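PDB 5C86: kelch domain-containing protein from Colletotrichum graminicola M1.001, which probably oxidises alcohols to aldehydes with molecular oxygen, as a copper radical enzyme of the galactose oxidase and glyoxal oxidase (AA5) family. Local coordinates for residues T25-V30 / Y52-G57; K243-Y248 / M300-D305. All coordinates share one frame; numbering follows the deposited sequence.

Contact 1 of 2, residues T25-V30 / Y52-G57; sequences TGNLLV and YNVNTG
With CG anti to the carbonyl carbon (chi1 -68°), the N27 side chain reaches across to N53 and V54; N53 turns its own CG anti to the backbone N (chi1 -170°). The two side chains lie side by side, pointing the same way, with their amide planes 46° apart. N27 OD1 accepts the backbone N-H of V54, the N to OD1 distance being 3.0 Å, with V54 N tilted somewhat from the carbonyl plane; a water also lies 2.8 Å from N27 OD1. The other end of this amide, ND2, is held by E104, which also bonds OG1 of T25. V54 brings both methyls to G26 O, CG1 within 3.2 Å. N53 OD1 faces its own turn, accepting from T56 N at 2.9 Å from above the carbonyl plane, an Asx motif. Next to the turns, L28 and Y52 form an antiparallel hydrogen-bonded pair, L28 N to Y52 O at 3.0 Å and Y52 N to L28 O at 2.8 Å. Paired strands thus pass into turns where asparagine side chains take over the bonding of peptide N-H groups, and N27, gripped at both ends of its amide, has its flip state set by its partners.

Contact 2 of 2, residues K243-Y248 / M300-D305; sequences KGYTGY and MWLFSD
L302 and T246 meet through their methyl branches: T246 CG2, anti to its own carbonyl carbon, touches L302 CD2 at 3.7 Å, and the two side chains cross at about a right angle. L302 CD2 also lies in the plane of the Y245 ring, at its edge, 3.6 Å from Y245 CE1. Y245 has its CG swung roughly anti to the backbone N (chi1 -152°), and its hydroxyl is hydrogen-bonded to Y334 and H178. The M300 chain is bent at chi3 (68°), which carries CE back to within 3.5 Å of Y245 O, a carbonyl that the contact buries without a hydrogen-bonding partner. W301 starts by pointing away from the 243-248 loop, yet its indole returns to cover G247: the glycine CA stands over the six-membered ring, 4.0 Å from its centroid and 25° off the normal, a CH-pi contact. CB of T246 approaches the same indole at CE3. Two nearly straight backbone bonds join the loops beside this packing, G247 N to M300 O at 2.8 Å and M300 N to Y248 O at 3.0 Å. The Y245 side chain comes about 3 Å from that of Y120 and about 4 Å from that of H423, both copper ligands in this protein, although no metal is bound here. The arrangement is that of a kelch propeller in the galactose oxidase family; here loops of two successive blades pack together, and Y245 of one of them reaches the residues of the copper site.

Contact 1 closes before contact 2 opens along the chain, and the two do not touch: their centres lie 32 Å apart, their nearest atoms about 16 Å. They share the beta-propeller but no sheet. Contact 1 works within one blade, where strands 28-31 and 47-52 pair and the turns beside them meet. Contact 2 joins two successive four-stranded blades, through the loops that follow strands 235-239 and 291-294, each running between the second and third strands of its blade. Contact 1 lies away from the annotated sites, whereas through Y245 contact 2 lies beside the copper ligands Y120 and H423. One contact thus ties two strands of a single blade together, while the other joins two blades beside copper-binding residues.

Contact 1 of 2, residues T25-V30 / Y52-G57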
loop_
_atom_site.group_PDB
_atom_site.type_symbol
_atom_site.label_atom_id
_atom_site.label_comp_id
_atom_site.label_asym_id
_atom_site.label_seq_id
_atom_site.Cartn_x
_atom_site.Cartn_y
_atom_site.Cartn_z
ATOM N N THR A 25 -4.364 12.866 11.145
ATOM C CA THR A 25 -4.284 12.266 12.514
ATOM C C THR A 25 -3.298 11.145 12.588
ATOM O O THR A 25 -2.686 10.875 13.606
ATOM C CB THR A 25 -5.609 11.728 12.997
ATOM O OG1 THR A 25 -6.061 10.739 12.066
ATOM C CG2 THR A 25 -6.646 12.835 13.085
ATOM N N GLY A 26 -3.162 10.437 11.460
ATOM C CA GLY A 26 -2.405 9.228 11.513
ATOM C C GLY A 26 -3.008 8.038 12.264
ATOM O O GLY A 26 -2.329 7.106 12.565
ATOM N N ASN A 27 -4.307 8.111 12.572
ATOM C CA ASN A 27 -4.968 6.980 13.182
ATOM C C ASN A 27 -5.029 5.814 12.152
ATOM O O ASN A 27 -4.960 6.012 10.953
ATOM C CB ASN A 27 -6.311 7.480 13.727
ATOM C CG ASN A 27 -6.109 8.436 14.891
ATOM O OD1 ASN A 27 -5.160 8.284 15.655
ATOM N ND2 ASN A 27 -7.072 9.326 15.090
ATOM N N LEU A 28 -5.253 4.636 12.665
ATOM C CA LEU A 28 -5.356 3.429 11.778
ATOM C C LEU A 28 -6.818 2.957 11.731
ATOM O O LEU A 28 -7.383 2.516 12.762
ATOM C CB LEU A 28 -4.513 2.333 12.336
ATOM C CG LEU A 28 -4.343 1.070 11.438
ATOM C CD1 LEU A 28 -3.530 1.371 10.147
ATOM C CD2 LEU A 28 -3.729 -0.008 12.292
ATOM N N LEU A 29 -7.348 3.056 10.562
ATOM C CA LEU A 29 -8.727 2.582 10.267
ATOM C C LEU A 29 -8.681 1.173 9.704
ATOM O O LEU A 29 -7.937 0.926 8.747
ATOM C CB LEU A 29 -9.470 3.472 9.286
ATOM C CG LEU A 29 -10.938 3.202 8.897
ATOM C CD1 LEU A 29 -11.825 3.370 10.097
ATOM C CD2 LEU A 29 -11.342 4.170 7.848
ATOM N N VAL A 30 -9.440 0.261 10.295
ATOM C CA VAL A 30 -9.483 -1.118 9.831
ATOM C C VAL A 30 -10.923 -1.524 9.475
ATOM O O VAL A 30 -11.884 -1.010 10.098
ATOM C CB VAL A 30 -8.849 -2.079 10.810
ATOM C CG1 VAL A 30 -7.554 -1.529 11.371
ATOM C CG2 VAL A 30 -9.809 -2.462 11.961
ATOM N N TYR A 52 -7.965 2.655 15.478
ATOM C CA TYR A 52 -6.962 2.687 16.508
ATOM C C TYR A 52 -6.403 4.110 16.564
ATOM O O TYR A 52 -6.002 4.669 15.573
ATOM C CB TYR A 52 -5.790 1.715 16.264
ATOM C CG TYR A 52 -4.608 1.852 17.178
ATOM C CD1 TYR A 52 -4.612 1.327 18.439
ATOM C CD2 TYR A 52 -3.470 2.481 16.747
ATOM C CE1 TYR A 52 -3.528 1.468 19.281
ATOM C CE2 TYR A 52 -2.373 2.580 17.540
ATOM C CZ TYR A 52 -2.418 2.090 18.810
ATOM O OH TYR A 52 -1.278 2.215 19.554
ATOM N N ASN A 53 -6.507 4.740 17.742
ATOM C CA ASN A 53 -5.989 6.076 17.954
ATOM C C ASN A 53 -4.550 6.003 18.370
ATOM O O ASN A 53 -4.205 5.461 19.415
ATOM C CB ASN A 53 -6.844 6.753 19.046
ATOM C CG ASN A 53 -6.535 8.191 19.159
ATOM O OD1 ASN A 53 -5.434 8.558 19.487
ATOM N ND2 ASN A 53 -7.430 8.968 18.777
ATOM N N VAL A 54 -3.663 6.520 17.521
ATOM C CA VAL A 54 -2.211 6.430 17.750
ATOM C C VAL A 54 -1.761 7.323 18.923
ATOM O O VAL A 54 -0.738 7.051 19.522
ATOM C CB VAL A 54 -1.406 6.764 16.473
ATOM C CG1 VAL A 54 -1.727 5.736 15.370
ATOM C CG2 VAL A 54 -1.716 8.114 15.935
ATOM N N ASN A 55 -2.503 8.390 19.202
ATOM C CA ASN A 55 -2.131 9.255 20.364
ATOM C C ASN A 55 -2.551 8.671 21.726
ATOM O O ASN A 55 -1.760 8.626 22.675
ATOM C CB ASN A 55 -2.680 10.663 20.154
ATOM C CG ASN A 55 -1.912 11.430 19.035
ATOM O OD1 ASN A 55 -2.430 12.388 18.487
ATOM N ND2 ASN A 55 -0.678 11.028 18.738
ATOM N N THR A 56 -3.754 8.144 21.825
ATOM C CA THR A 56 -4.254 7.597 23.096
ATOM C C THR A 56 -4.089 6.082 23.243
ATOM O O THR A 56 -4.125 5.558 24.341
ATOM C CB THR A 56 -5.736 7.942 23.247
ATOM O OG1 THR A 56 -6.469 7.276 22.224
ATOM C CG2 THR A 56 -5.963 9.421 23.066
ATOM N N GLY A 57 -3.915 5.362 22.136
ATOM C CA GLY A 57 -3.975 3.898 22.172
ATOM C C GLY A 57 -5.421 3.314 22.264
ATOM O O GLY A 57 -5.575 2.133 22.296
HETATM O O HOH W 1 -2.772 12.085 15.917
HETATM O O HOH W 2 -4.122 10.424 17.203
#

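Contact 2 of 2, residues K243-Y248 / M300-D305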
loop_
_atom_site.group_PDB
_atom_site.type_symbol
_atom_site.label_atom_id
_atom_site.label_comp_id
_atom_site.label_asym_id
_atom_site.label_seq_id
_atom_site.Cartn_x
_atom_site.Cartn_y
_atom_site.Cartn_z
ATOM N N LYS A 243 2.840 -19.401 -8.591
ATOM C CA LYS A 243 2.343 -19.587 -9.972
ATOM C C LYS A 243 0.848 -19.717 -10.098
ATOM O O LYS A 243 0.302 -19.592 -11.170
ATOM C CB LYS A 243 3.004 -20.810 -10.610
ATOM C CG LYS A 243 4.436 -20.691 -10.933
ATOM C CD LYS A 243 4.933 -22.004 -11.606
ATOM C CE LYS A 243 5.323 -23.037 -10.583
ATOM N NZ LYS A 243 5.629 -24.309 -11.308
ATOM N N GLY A 244 0.156 -19.853 -8.975
ATOM C CA GLY A 244 -1.262 -19.758 -8.877
ATOM C C GLY A 244 -1.680 -19.157 -7.569
ATOM O O GLY A 244 -0.882 -19.097 -6.649
ATOM N N TYR A 245 -2.940 -18.801 -7.488
ATOM C CA TYR A 245 -3.498 -18.233 -6.234
ATOM C C TYR A 245 -3.293 -19.159 -5.058
ATOM O O TYR A 245 -2.978 -18.742 -3.940
ATOM C CB TYR A 245 -4.968 -17.852 -6.432
ATOM C CG TYR A 245 -5.486 -16.738 -5.569
ATOM C CD1 TYR A 245 -5.756 -16.897 -4.204
ATOM C CD2 TYR A 245 -5.710 -15.513 -6.099
ATOM C CE1 TYR A 245 -6.175 -15.804 -3.441
ATOM C CE2 TYR A 245 -6.154 -14.448 -5.385
ATOM C CZ TYR A 245 -6.380 -14.563 -4.043
ATOM O OH TYR A 245 -6.816 -13.523 -3.275
ATOM N N THR A 246 -3.479 -20.464 -5.304
ATOM C CA THR A 246 -3.253 -21.488 -4.307
ATOM C C THR A 246 -2.646 -22.683 -4.975
ATOM O O THR A 246 -2.623 -22.830 -6.213
ATOM C CB THR A 246 -4.561 -21.969 -3.617
ATOM O OG1 THR A 246 -5.414 -22.567 -4.600
ATOM C CG2 THR A 246 -5.270 -20.854 -2.929
ATOM N N GLY A 247 -2.148 -23.524 -4.134
ATOM C CA GLY A 247 -1.705 -24.851 -4.568
ATOM C C GLY A 247 -0.245 -25.027 -4.914
ATOM O O GLY A 247 0.210 -26.167 -5.117
ATOM N N TYR A 248 0.505 -23.953 -4.981
ATOM C CA TYR A 248 1.927 -24.006 -5.267
ATOM C C TYR A 248 2.731 -23.466 -4.122
ATOM O O TYR A 248 2.250 -22.707 -3.303
ATOM C CB TYR A 248 2.211 -23.107 -6.455
ATOM C CG TYR A 248 1.593 -23.576 -7.737
ATOM C CD1 TYR A 248 2.275 -24.498 -8.533
ATOM C CD2 TYR A 248 0.353 -23.187 -8.100
ATOM C CE1 TYR A 248 1.706 -24.954 -9.716
ATOM C CE2 TYR A 248 -0.225 -23.612 -9.287
ATOM C CZ TYR A 248 0.457 -24.517 -10.054
ATOM O OH TYR A 248 -0.117 -24.945 -11.212
ATOM N N MET A 300 0.828 -22.309 -0.649
ATOM C CA MET A 300 -0.244 -21.282 -0.528
ATOM C C MET A 300 -1.618 -21.959 -0.482
ATOM O O MET A 300 -2.027 -22.536 -1.472
ATOM C CB MET A 300 -0.121 -20.292 -1.676
ATOM C CG MET A 300 1.130 -19.427 -1.520
ATOM S SD MET A 300 1.528 -18.548 -3.069
ATOM C CE MET A 300 0.174 -17.447 -3.137
ATOM N N TRP A 301 -2.320 -21.664 0.620
ATOM C CA TRP A 301 -3.726 -22.027 0.822
ATOM C C TRP A 301 -4.425 -20.913 1.576
ATOM O O TRP A 301 -3.809 -20.240 2.432
ATOM C CB TRP A 301 -3.878 -23.299 1.632
ATOM C CG TRP A 301 -3.333 -24.545 0.999
ATOM C CD1 TRP A 301 -2.340 -25.264 1.498
ATOM C CD2 TRP A 301 -3.712 -25.179 -0.247
ATOM N NE1 TRP A 301 -2.110 -26.355 0.708
ATOM C CE2 TRP A 301 -2.891 -26.269 -0.409
ATOM C CE3 TRP A 301 -4.668 -24.906 -1.241
ATOM C CZ2 TRP A 301 -3.006 -27.123 -1.535
ATOM C CZ3 TRP A 301 -4.770 -25.757 -2.349
ATOM C CH2 TRP A 301 -3.923 -26.839 -2.459
ATOM N N LEU A 302 -5.684 -20.742 1.274
ATOM C CA LEU A 302 -6.467 -19.668 1.871
ATOM C C LEU A 302 -6.928 -20.051 3.288
ATOM O O LEU A 302 -7.152 -21.225 3.588
ATOM C CB LEU A 302 -7.644 -19.284 0.998
ATOM C CG LEU A 302 -7.379 -19.023 -0.488
ATOM C CD1 LEU A 302 -8.560 -18.408 -1.146
ATOM C CD2 LEU A 302 -6.175 -18.101 -0.632
ATOM N N PHE A 303 -7.044 -19.058 4.149
ATOM C CA PHE A 303 -7.667 -19.249 5.472
ATOM C C PHE A 303 -6.948 -20.332 6.262
ATOM O O PHE A 303 -7.580 -21.216 6.941
ATOM C CB PHE A 303 -9.158 -19.591 5.311
ATOM C CG PHE A 303 -9.896 -18.587 4.512
ATOM C CD1 PHE A 303 -10.183 -17.315 5.008
ATOM C CD2 PHE A 303 -10.275 -18.852 3.230
ATOM C CE1 PHE A 303 -10.854 -16.393 4.216
ATOM C CE2 PHE A 303 -10.900 -17.918 2.444
ATOM C CZ PHE A 303 -11.171 -16.680 2.914
ATOM N N SER A 304 -5.623 -20.306 6.185
ATOM C CA SER A 304 -4.775 -21.312 6.697
ATOM C C SER A 304 -3.565 -20.729 7.393
ATOM O O SER A 304 -2.855 -19.861 6.813
ATOM C CB SER A 304 -4.281 -22.218 5.561
ATOM O OG SER A 304 -3.515 -23.261 6.086
ATOM N N ASP A 305 -3.301 -21.224 8.588
ATOM C CA ASP A 305 -2.133 -20.907 9.390
ATOM C C ASP A 305 -0.930 -21.809 9.116
ATOM O O ASP A 305 0.116 -21.731 9.794
ATOM C CB ASP A 305 -2.457 -20.859 10.921
ATOM C CG ASP A 305 -3.191 -19.614 11.320
ATOM O OD1 ASP A 305 -3.291 -18.664 10.537
ATOM O OD2 ASP A 305 -3.670 -19.551 12.451
#